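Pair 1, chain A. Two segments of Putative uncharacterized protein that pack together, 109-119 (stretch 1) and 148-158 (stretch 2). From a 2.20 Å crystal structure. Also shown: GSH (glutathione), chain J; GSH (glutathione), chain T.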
# COMPACT_ATOMS: atom_id res chain seq x y z
N GLU A 109 -0.24 0.34 -9.72
CA GLU A 109 -0.02 1.69 -9.24
C GLU A 109 -1.25 2.28 -8.53
O GLU A 109 -1.13 2.96 -7.52
CB GLU A 109 0.40 2.61 -10.39
CG GLU A 109 0.36 4.09 -10.03
CD GLU A 109 0.76 4.98 -11.19
OE1 GLU A 109 1.39 4.46 -12.14
OE2 GLU A 109 0.46 6.19 -11.15
N TYR A 110 -2.45 2.02 -9.05
CA TYR A 110 -3.63 2.63 -8.46
C TYR A 110 -4.12 1.83 -7.24
O TYR A 110 -4.63 2.40 -6.26
CB TYR A 110 -4.73 2.81 -9.52
CG TYR A 110 -4.33 3.75 -10.64
CD1 TYR A 110 -3.43 4.79 -10.41
CD2 TYR A 110 -4.86 3.60 -11.92
CE1 TYR A 110 -3.07 5.66 -11.45
CE2 TYR A 110 -4.50 4.45 -12.96
CZ TYR A 110 -3.61 5.47 -12.72
OH TYR A 110 -3.26 6.30 -13.75
N LEU A 111 -3.94 0.51 -7.28
CA LEU A 111 -4.15 -0.31 -6.10
C LEU A 111 -3.26 0.17 -4.94
O LEU A 111 -3.75 0.40 -3.84
CB LEU A 111 -3.87 -1.79 -6.38
CG LEU A 111 -3.87 -2.67 -5.11
CD1 LEU A 111 -5.25 -2.72 -4.46
CD2 LEU A 111 -3.39 -4.09 -5.41
N ILE A 112 -1.97 0.32 -5.19
CA ILE A 112 -1.05 0.75 -4.14
C ILE A 112 -1.41 2.15 -3.63
O ILE A 112 -1.42 2.39 -2.42
CB ILE A 112 0.45 0.66 -4.57
CG1 ILE A 112 0.85 -0.79 -4.86
CG2 ILE A 112 1.37 1.27 -3.51
CD1 ILE A 112 0.38 -1.78 -3.84
N PHE A 113 -1.74 3.05 -4.56
CA PHE A 113 -2.23 4.39 -4.23
C PHE A 113 -3.41 4.33 -3.26
O PHE A 113 -3.47 5.07 -2.29
CB PHE A 113 -2.63 5.14 -5.51
CG PHE A 113 -3.16 6.54 -5.28
CD1 PHE A 113 -2.61 7.37 -4.32
CD2 PHE A 113 -4.19 7.03 -6.07
CE1 PHE A 113 -3.10 8.65 -4.13
CE2 PHE A 113 -4.68 8.32 -5.89
CZ PHE A 113 -4.13 9.13 -4.92
N GLN A 114 -4.36 3.43 -3.53
CA GLN A 114 -5.48 3.24 -2.63
C GLN A 114 -5.02 2.78 -1.24
O GLN A 114 -5.36 3.41 -0.25
CB GLN A 114 -6.51 2.27 -3.22
CG GLN A 114 -7.85 2.26 -2.47
CD GLN A 114 -7.76 1.60 -1.09
OE1 GLN A 114 -7.25 0.49 -0.96
NE2 GLN A 114 -8.23 2.31 -0.06
N VAL A 115 -4.26 1.68 -1.16
CA VAL A 115 -3.85 1.16 0.15
C VAL A 115 -2.82 2.04 0.85
O VAL A 115 -2.69 2.00 2.08
CB VAL A 115 -3.33 -0.31 0.08
CG1 VAL A 115 -4.36 -1.22 -0.60
CG2 VAL A 115 -1.97 -0.38 -0.62
N ALA A 116 -2.09 2.84 0.09
CA ALA A 116 -1.02 3.65 0.66
C ALA A 116 -1.44 5.07 1.03
O ALA A 116 -0.80 5.71 1.88
CB ALA A 116 0.19 3.69 -0.27
N GLU A 117 -2.50 5.59 0.41
CA GLU A 117 -2.91 6.96 0.73
C GLU A 117 -4.41 7.07 1.04
O GLU A 117 -4.79 7.66 2.05
CB GLU A 117 -2.42 7.94 -0.35
CG GLU A 117 -0.88 7.95 -0.41
CD GLU A 117 -0.28 8.79 -1.53
OE1 GLU A 117 -0.59 9.99 -1.62
OE2 GLU A 117 0.54 8.25 -2.30
N ASN A 118 -5.25 6.48 0.21
CA ASN A 118 -6.68 6.56 0.44
C ASN A 118 -7.09 5.99 1.81
O ASN A 118 -7.55 6.72 2.67
CB ASN A 118 -7.45 5.92 -0.73
CG ASN A 118 -8.94 5.83 -0.47
OD1 ASN A 118 -9.53 4.75 -0.55
ND2 ASN A 118 -9.56 6.96 -0.15
N GLY A 119 -6.91 4.69 2.00
CA GLY A 119 -7.21 4.04 3.28
C GLY A 119 -6.56 4.69 4.50
O GLY A 119 -7.25 5.10 5.42
N LYS A 148 -10.33 14.56 0.67
CA LYS A 148 -10.92 15.18 -0.50
C LYS A 148 -9.89 15.32 -1.61
O LYS A 148 -10.23 15.21 -2.79
CB LYS A 148 -11.52 16.54 -0.15
CG LYS A 148 -12.83 16.47 0.61
CD LYS A 148 -13.17 17.85 1.16
CE LYS A 148 -14.56 17.92 1.76
NZ LYS A 148 -14.74 19.20 2.50
N ARG A 149 -8.64 15.58 -1.24
CA ARG A 149 -7.57 15.67 -2.22
C ARG A 149 -7.48 14.35 -3.01
O ARG A 149 -7.42 14.36 -4.24
CB ARG A 149 -6.22 15.96 -1.55
CG ARG A 149 -5.11 16.24 -2.57
CD ARG A 149 -3.69 16.17 -1.97
NE ARG A 149 -3.31 14.82 -1.57
CZ ARG A 149 -2.80 13.90 -2.39
NH1 ARG A 149 -2.62 14.18 -3.68
NH2 ARG A 149 -2.49 12.70 -1.93
N ILE A 150 -7.49 13.24 -2.28
CA ILE A 150 -7.28 11.91 -2.86
C ILE A 150 -8.41 11.46 -3.80
O ILE A 150 -8.16 10.82 -4.82
CB ILE A 150 -7.03 10.87 -1.74
CG1 ILE A 150 -5.64 11.08 -1.15
CG2 ILE A 150 -7.11 9.45 -2.28
CD1 ILE A 150 -5.45 10.40 0.17
N TYR A 151 -9.64 11.79 -3.45
CA TYR A 151 -10.76 11.48 -4.31
C TYR A 151 -10.74 12.35 -5.56
O TYR A 151 -11.16 11.92 -6.63
CB TYR A 151 -12.08 11.60 -3.55
CG TYR A 151 -12.32 10.37 -2.70
CD1 TYR A 151 -11.96 10.35 -1.36
CD2 TYR A 151 -12.85 9.22 -3.25
CE1 TYR A 151 -12.15 9.21 -0.59
CE2 TYR A 151 -13.04 8.08 -2.49
CZ TYR A 151 -12.69 8.09 -1.16
OH TYR A 151 -12.89 6.97 -0.40
N GLY A 152 -10.22 13.56 -5.41
CA GLY A 152 -9.99 14.43 -6.55
C GLY A 152 -9.00 13.82 -7.53
O GLY A 152 -9.15 13.95 -8.74
N VAL A 153 -8.00 13.13 -7.00
CA VAL A 153 -7.00 12.48 -7.83
C VAL A 153 -7.64 11.30 -8.57
O VAL A 153 -7.48 11.15 -9.78
CB VAL A 153 -5.80 11.97 -7.00
CG1 VAL A 153 -4.84 11.18 -7.89
CG2 VAL A 153 -5.10 13.13 -6.32
N PHE A 154 -8.38 10.48 -7.83
CA PHE A 154 -9.14 9.40 -8.45
C PHE A 154 -10.14 9.90 -9.51
O PHE A 154 -10.44 9.19 -10.47
CB PHE A 154 -9.87 8.56 -7.39
CG PHE A 154 -9.00 7.54 -6.70
CD1 PHE A 154 -8.47 6.45 -7.40
CD2 PHE A 154 -8.73 7.64 -5.33
CE1 PHE A 154 -7.68 5.49 -6.75
CE2 PHE A 154 -7.94 6.69 -4.66
CZ PHE A 154 -7.41 5.61 -5.37
N GLU A 155 -10.67 11.11 -9.32
CA GLU A 155 -11.55 11.72 -10.32
C GLU A 155 -10.75 12.06 -11.57
O GLU A 155 -11.20 11.83 -12.69
CB GLU A 155 -12.21 12.98 -9.74
CG GLU A 155 -13.18 13.68 -10.66
CD GLU A 155 -14.45 12.89 -10.93
OE1 GLU A 155 -14.60 11.78 -10.37
OE2 GLU A 155 -15.30 13.38 -11.70
N ASP A 156 -9.55 12.62 -11.37
CA ASP A 156 -8.65 12.88 -12.48
C ASP A 156 -8.28 11.59 -13.23
O ASP A 156 -8.29 11.55 -14.46
CB ASP A 156 -7.39 13.60 -12.00
CG ASP A 156 -6.54 14.10 -13.15
OD1 ASP A 156 -7.07 14.13 -14.28
OD2 ASP A 156 -5.36 14.46 -12.94
N ILE A 157 -7.98 10.53 -12.48
CA ILE A 157 -7.63 9.24 -13.06
C ILE A 157 -8.75 8.73 -13.97
O ILE A 157 -8.51 8.35 -15.13
CB ILE A 157 -7.27 8.20 -11.96
CG1 ILE A 157 -5.98 8.61 -11.26
CG2 ILE A 157 -7.10 6.81 -12.54
CD1 ILE A 157 -5.62 7.76 -10.10
N LEU A 158 -9.98 8.77 -13.46
CA LEU A 158 -11.14 8.38 -14.25
C LEU A 158 -11.30 9.22 -15.50
O LEU A 158 -11.70 8.71 -16.55
CB LEU A 158 -12.42 8.47 -13.41
CG LEU A 158 -12.62 7.38 -12.37
CD1 LEU A 158 -13.85 7.68 -11.57
CD2 LEU A 158 -12.73 6.02 -13.04
N1 GSH J . 2.62 6.53 -1.32
CA1 GSH J . 3.63 7.24 -2.05
C1 GSH J . 4.72 6.33 -2.40
O11 GSH J . 5.44 6.60 -3.37
O12 GSH J . 4.94 5.29 -1.73
CB1 GSH J . 4.18 8.35 -1.17
CG1 GSH J . 4.79 9.39 -2.00
CD1 GSH J . 5.15 10.61 -1.17
OE1 GSH J . 4.77 10.74 0.01
N2 GSH J . 5.98 11.69 -1.81
CA2 GSH J . 6.35 12.86 -1.06
C2 GSH J . 5.90 14.07 -1.83
O2 GSH J . 6.03 14.07 -3.06
CB2 GSH J . 7.81 12.91 -0.91
SG2 GSH J . 8.43 11.43 -0.15
N3 GSH J . 5.33 15.20 -1.11
CA3 GSH J . 4.89 16.40 -1.82
C3 GSH J . 3.45 16.66 -1.60
O31 GSH J . 2.73 15.79 -1.05
O32 GSH J . 2.94 17.77 -1.97
N1 GSH T . -5.72 1.16 15.24
CA1 GSH T . -6.74 2.07 14.77
C1 GSH T . -6.54 3.39 15.39
O11 GSH T . -5.54 3.61 16.10
O12 GSH T . -7.37 4.31 15.19
CB1 GSH T . -8.14 1.51 15.01
CG1 GSH T . -9.07 1.96 13.94
CD1 GSH T . -8.81 1.29 12.60
OE1 GSH T . -8.22 0.19 12.53
N2 GSH T . -9.26 1.93 11.31
CA2 GSH T . -8.99 1.28 10.04
C2 GSH T . -7.96 2.07 9.28
O2 GSH T . -7.90 3.29 9.42
CB2 GSH T . -10.21 1.24 9.23
SG2 GSH T . -11.52 0.48 10.12
N3 GSH T . -7.05 1.42 8.36
CA3 GSH T . -6.08 2.22 7.64
C3 GSH T . -5.82 1.66 6.31
O31 GSH T . -6.70 0.99 5.70
O32 GSH T . -4.69 1.84 5.78

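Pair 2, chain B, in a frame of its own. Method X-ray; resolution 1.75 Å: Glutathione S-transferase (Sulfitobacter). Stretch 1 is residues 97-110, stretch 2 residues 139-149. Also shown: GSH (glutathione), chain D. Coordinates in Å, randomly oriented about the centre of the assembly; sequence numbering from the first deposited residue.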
# COMPACT_ATOMS: atom_id res chain seq x y z
N SER B 97 8.53 4.41 -1.68
CA SER B 97 8.69 3.30 -2.60
C SER B 97 8.86 2.03 -1.79
O SER B 97 8.27 1.00 -2.11
CB SER B 97 9.92 3.49 -3.49
OG SER B 97 10.13 2.34 -4.29
N ALA B 98 9.65 2.11 -0.73
CA ALA B 98 9.86 0.95 0.13
C ALA B 98 8.53 0.54 0.76
O ALA B 98 8.20 -0.64 0.82
CB ALA B 98 10.88 1.26 1.21
N MET B 99 7.77 1.53 1.21
CA MET B 99 6.49 1.26 1.87
C MET B 99 5.48 0.61 0.92
O MET B 99 4.83 -0.37 1.27
CB MET B 99 5.92 2.52 2.52
CG MET B 99 6.84 3.08 3.61
SD MET B 99 6.49 4.82 3.99
CE MET B 99 4.87 4.68 4.72
N TYR B 100 5.35 1.15 -0.28
CA TYR B 100 4.41 0.55 -1.23
C TYR B 100 4.87 -0.82 -1.70
O TYR B 100 4.04 -1.68 -1.96
CB TYR B 100 4.16 1.47 -2.43
CG TYR B 100 3.10 2.52 -2.15
CD1 TYR B 100 1.76 2.24 -2.37
CD2 TYR B 100 3.44 3.77 -1.68
CE1 TYR B 100 0.78 3.19 -2.12
CE2 TYR B 100 2.47 4.73 -1.42
CZ TYR B 100 1.15 4.43 -1.65
OH TYR B 100 0.19 5.38 -1.41
N TYR B 101 6.18 -1.02 -1.80
CA TYR B 101 6.70 -2.36 -2.13
C TYR B 101 6.28 -3.37 -1.07
O TYR B 101 5.85 -4.48 -1.37
CB TYR B 101 8.23 -2.36 -2.26
CG TYR B 101 8.78 -3.74 -2.52
CD1 TYR B 101 8.74 -4.28 -3.80
CD2 TYR B 101 9.30 -4.51 -1.49
CE1 TYR B 101 9.23 -5.54 -4.05
CE2 TYR B 101 9.80 -5.79 -1.74
CZ TYR B 101 9.75 -6.29 -3.02
OH TYR B 101 10.23 -7.55 -3.28
N LEU B 102 6.42 -2.98 0.19
CA LEU B 102 6.01 -3.85 1.28
C LEU B 102 4.50 -4.11 1.22
O LEU B 102 4.06 -5.25 1.36
CB LEU B 102 6.42 -3.25 2.64
CG LEU B 102 7.95 -3.17 2.82
CD1 LEU B 102 8.28 -2.44 4.13
CD2 LEU B 102 8.61 -4.55 2.81
N ALA B 103 3.72 -3.06 0.98
CA ALA B 103 2.26 -3.18 0.94
C ALA B 103 1.74 -4.03 -0.22
O ALA B 103 0.76 -4.77 -0.06
CB ALA B 103 1.61 -1.79 0.88
N SER B 104 2.39 -3.93 -1.37
CA SER B 104 1.87 -4.53 -2.61
C SER B 104 2.53 -5.86 -2.97
O SER B 104 1.96 -6.66 -3.74
CB SER B 104 2.07 -3.56 -3.78
OG SER B 104 3.45 -3.34 -4.03
N THR B 105 3.72 -6.10 -2.44
CA THR B 105 4.51 -7.25 -2.88
C THR B 105 4.93 -8.15 -1.72
O THR B 105 4.60 -9.34 -1.70
CB THR B 105 5.75 -6.82 -3.68
OG1 THR B 105 5.35 -5.93 -4.72
CG2 THR B 105 6.43 -8.03 -4.31
N MET B 106 5.66 -7.60 -0.75
CA MET B 106 6.24 -8.47 0.27
C MET B 106 5.20 -8.95 1.29
O MET B 106 5.16 -10.14 1.62
CB MET B 106 7.43 -7.80 0.96
CG MET B 106 8.29 -8.77 1.76
SD MET B 106 9.90 -8.03 2.14
CE MET B 106 10.74 -9.34 3.03
N HIS B 107 4.35 -8.05 1.78
CA HIS B 107 3.28 -8.47 2.68
C HIS B 107 2.36 -9.41 1.92
O HIS B 107 1.89 -10.41 2.46
CB HIS B 107 2.50 -7.27 3.24
CG HIS B 107 1.57 -7.62 4.36
ND1 HIS B 107 0.94 -6.66 5.12
CD2 HIS B 107 1.16 -8.81 4.85
CE1 HIS B 107 0.18 -7.24 6.03
NE2 HIS B 107 0.30 -8.55 5.89
N VAL B 108 2.10 -9.08 0.66
CA VAL B 108 1.22 -9.90 -0.17
C VAL B 108 1.75 -11.32 -0.34
O VAL B 108 0.98 -12.28 -0.26
CB VAL B 108 0.94 -9.23 -1.54
CG1 VAL B 108 0.27 -10.22 -2.50
CG2 VAL B 108 0.09 -7.98 -1.35
N ALA B 109 3.07 -11.46 -0.55
CA ALA B 109 3.68 -12.79 -0.61
C ALA B 109 3.48 -13.55 0.69
O ALA B 109 3.15 -14.74 0.69
CB ALA B 109 5.17 -12.69 -0.96
N HIS B 110 3.69 -12.87 1.81
CA HIS B 110 3.51 -13.49 3.13
C HIS B 110 2.06 -13.93 3.34
O HIS B 110 1.81 -14.98 3.93
CB HIS B 110 3.93 -12.51 4.23
CG HIS B 110 3.57 -12.96 5.61
ND1 HIS B 110 4.28 -13.92 6.30
CD2 HIS B 110 2.57 -12.56 6.45
CE1 HIS B 110 3.74 -14.10 7.49
NE2 HIS B 110 2.70 -13.28 7.60
N ALA B 139 12.83 -14.12 -2.34
CA ALA B 139 13.00 -13.24 -3.49
C ALA B 139 12.74 -11.80 -3.07
O ALA B 139 13.43 -10.87 -3.51
CB ALA B 139 12.08 -13.65 -4.65
N CYS B 140 11.76 -11.60 -2.19
CA CYS B 140 11.49 -10.27 -1.67
C CYS B 140 12.66 -9.79 -0.82
O CYS B 140 13.08 -8.63 -0.93
CB CYS B 140 10.20 -10.26 -0.85
SG CYS B 140 8.71 -10.33 -1.88
N ALA B 141 13.19 -10.68 0.01
CA ALA B 141 14.33 -10.32 0.85
C ALA B 141 15.55 -9.95 -0.00
O ALA B 141 16.29 -9.02 0.33
CB ALA B 141 14.66 -11.42 1.82
N ASP B 142 15.73 -10.67 -1.11
CA ASP B 142 16.79 -10.38 -2.07
C ASP B 142 16.69 -8.94 -2.57
O ASP B 142 17.69 -8.20 -2.61
CB ASP B 142 16.70 -11.31 -3.29
CG ASP B 142 17.19 -12.71 -3.00
OD1 ASP B 142 17.76 -12.94 -1.92
OD2 ASP B 142 17.01 -13.57 -3.88
N PHE B 143 15.49 -8.54 -2.95
CA PHE B 143 15.23 -7.18 -3.41
C PHE B 143 15.41 -6.13 -2.32
O PHE B 143 15.93 -5.04 -2.58
CB PHE B 143 13.83 -7.07 -4.00
CG PHE B 143 13.55 -5.73 -4.62
CD1 PHE B 143 14.00 -5.44 -5.89
CD2 PHE B 143 12.85 -4.77 -3.92
CE1 PHE B 143 13.75 -4.21 -6.47
CE2 PHE B 143 12.60 -3.53 -4.48
CZ PHE B 143 13.04 -3.25 -5.76
N VAL B 144 14.95 -6.43 -1.11
CA VAL B 144 15.17 -5.53 0.01
C VAL B 144 16.67 -5.28 0.19
O VAL B 144 17.10 -4.13 0.30
CB VAL B 144 14.60 -6.11 1.33
CG1 VAL B 144 15.14 -5.34 2.53
CG2 VAL B 144 13.08 -6.06 1.30
N GLU B 145 17.43 -6.36 0.19
CA GLU B 145 18.87 -6.31 0.43
C GLU B 145 19.59 -5.52 -0.66
O GLU B 145 20.51 -4.76 -0.38
CB GLU B 145 19.43 -7.74 0.56
CG GLU B 145 20.93 -7.84 0.80
CD GLU B 145 21.31 -7.53 2.24
OE1 GLU B 145 20.41 -7.42 3.10
OE2 GLU B 145 22.53 -7.42 2.51
N SER B 146 19.16 -5.68 -1.90
CA SER B 146 19.88 -5.10 -3.03
C SER B 146 19.37 -3.72 -3.43
O SER B 146 20.12 -2.92 -3.98
CB SER B 146 19.81 -6.03 -4.23
OG SER B 146 18.49 -6.06 -4.74
N ASP B 147 18.09 -3.44 -3.17
CA ASP B 147 17.45 -2.28 -3.78
C ASP B 147 16.63 -1.38 -2.87
O ASP B 147 16.15 -0.33 -3.29
CB ASP B 147 16.58 -2.73 -4.95
CG ASP B 147 17.39 -3.04 -6.19
OD1 ASP B 147 17.35 -2.25 -7.15
OD2 ASP B 147 18.08 -4.08 -6.20
N ILE B 148 16.47 -1.77 -1.61
CA ILE B 148 15.71 -0.94 -0.69
C ILE B 148 16.56 -0.44 0.47
O ILE B 148 16.58 0.75 0.75
CB ILE B 148 14.48 -1.69 -0.13
CG1 ILE B 148 13.46 -1.91 -1.24
CG2 ILE B 148 13.86 -0.91 1.04
CD1 ILE B 148 12.17 -2.55 -0.77
N LEU B 149 17.27 -1.36 1.12
CA LEU B 149 18.01 -1.03 2.32
C LEU B 149 19.36 -0.40 2.00
O LEU B 149 20.30 -1.10 1.60
CB LEU B 149 18.25 -2.28 3.17
CG LEU B 149 17.48 -2.51 4.46
CD1 LEU B 149 18.04 -3.75 5.13
CD2 LEU B 149 17.57 -1.29 5.39
N1 GSH D . -3.13 -3.70 3.27
CA1 GSH D . -3.37 -3.83 4.69
C1 GSH D . -2.46 -2.91 5.45
O11 GSH D . -2.86 -2.35 6.51
O12 GSH D . -1.29 -2.71 5.04
CB1 GSH D . -3.09 -5.24 5.14
CG1 GSH D . -3.80 -5.45 6.48
CD1 GSH D . -3.77 -6.93 6.84
OE1 GSH D . -4.00 -7.80 6.00
N2 GSH D . -3.45 -7.31 8.22
CA2 GSH D . -3.43 -8.71 8.58
C2 GSH D . -4.81 -9.08 9.04
O2 GSH D . -5.54 -8.25 9.57
CB2 GSH D . -2.45 -8.96 9.69
SG2 GSH D . -0.79 -8.68 9.11
N3 GSH D . -5.33 -10.43 8.85
CA3 GSH D . -6.67 -10.73 9.32
C3 GSH D . -7.40 -11.64 8.36
O31 GSH D . -7.00 -11.76 7.17
O32 GSH D . -8.44 -12.26 8.74

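In both pairs two helices pack in a nearly antiparallel way. The axes approach to 9.9 Å at 156° in pair 1 and to 10.2 Å at 147° in pair 2. Fourteen central residues superpose with an RMSD of 0.4 Å. Each first helix also carries a wider pi-type turn, at 114-118 in pair 1 and at the matching 102-106 in pair 2. The helices come close near that turn: Asn A118 CA lies 6.3 Å from Ile A150 CA, and Met B106 CA lies 5.9 Å from Cys B140 CA.

Both pairs place an aromatic ring at the central position. Phe A113 matches Tyr B101, and both use the t rotamer and point toward the other helix. The side-chain centres lie 0.9 Å apart, but chi2 is 39° in Phe A113 and 80° in Tyr B101. Phe A113 sits as a knob among Ile A150, Val A153, Phe A154 and Ile A157. Tyr B101 meets Cys B140, Phe B143, Val B144 and Ile B148.

The second aromatic ring comes from different positions. In pair 1 it is Phe A154, which forms an offset stack with Phe A113, centroids 4.8 Å apart. Its counterpart is the smaller Val B144, whose CG2 is 4.5 Å from Tyr B101 CE2. In pair 2 the second ring is Phe B143, at the position of Val A153. Its CD2 lies 3.6 Å from Tyr B101 CZ, over one face of the tyrosine ring. At this position the smaller Val A153 puts CG1 3.5 Å from Phe A113 CE2.

Ile A150 matches Cys B140. Ile A150 CG2 is 3.9 Å from Asn A118 CB. The cysteine is a knob among Tyr B101, Thr B105, Met B106 and Ala B109, and its CB lies 3.6 Å from Met B106 CG.

Polar character also differs between the pairs. In pair 1, Arg A149 NH2 and Glu A117 OE1 form a salt bridge at 3.3 Å, with a weak hydrogen bond. The matching residues, Ala B139 and Thr B105, have no charge to pair. Asn A118 OD1 accepts a hydrogen bond from Gln A114 NE2 at 2.8 Å within its own helix. The matching Met B106 and Leu B102 are apolar, and Met B106 SD packs 3.8 Å from Val B144 CG2. Pair 2 has no clear hydrogen bond between its helices.

Tyr A110 matches Ala B98. The tyrosine ring takes Ile A157 over one face, with CE2 3.5 Å from Ile A157 CG2. The alanine makes a smaller contact, its CB 3.7 Å from Ile B148 CG2. Pair 1 buries 526 Å² and pair 2 buries 403 Å².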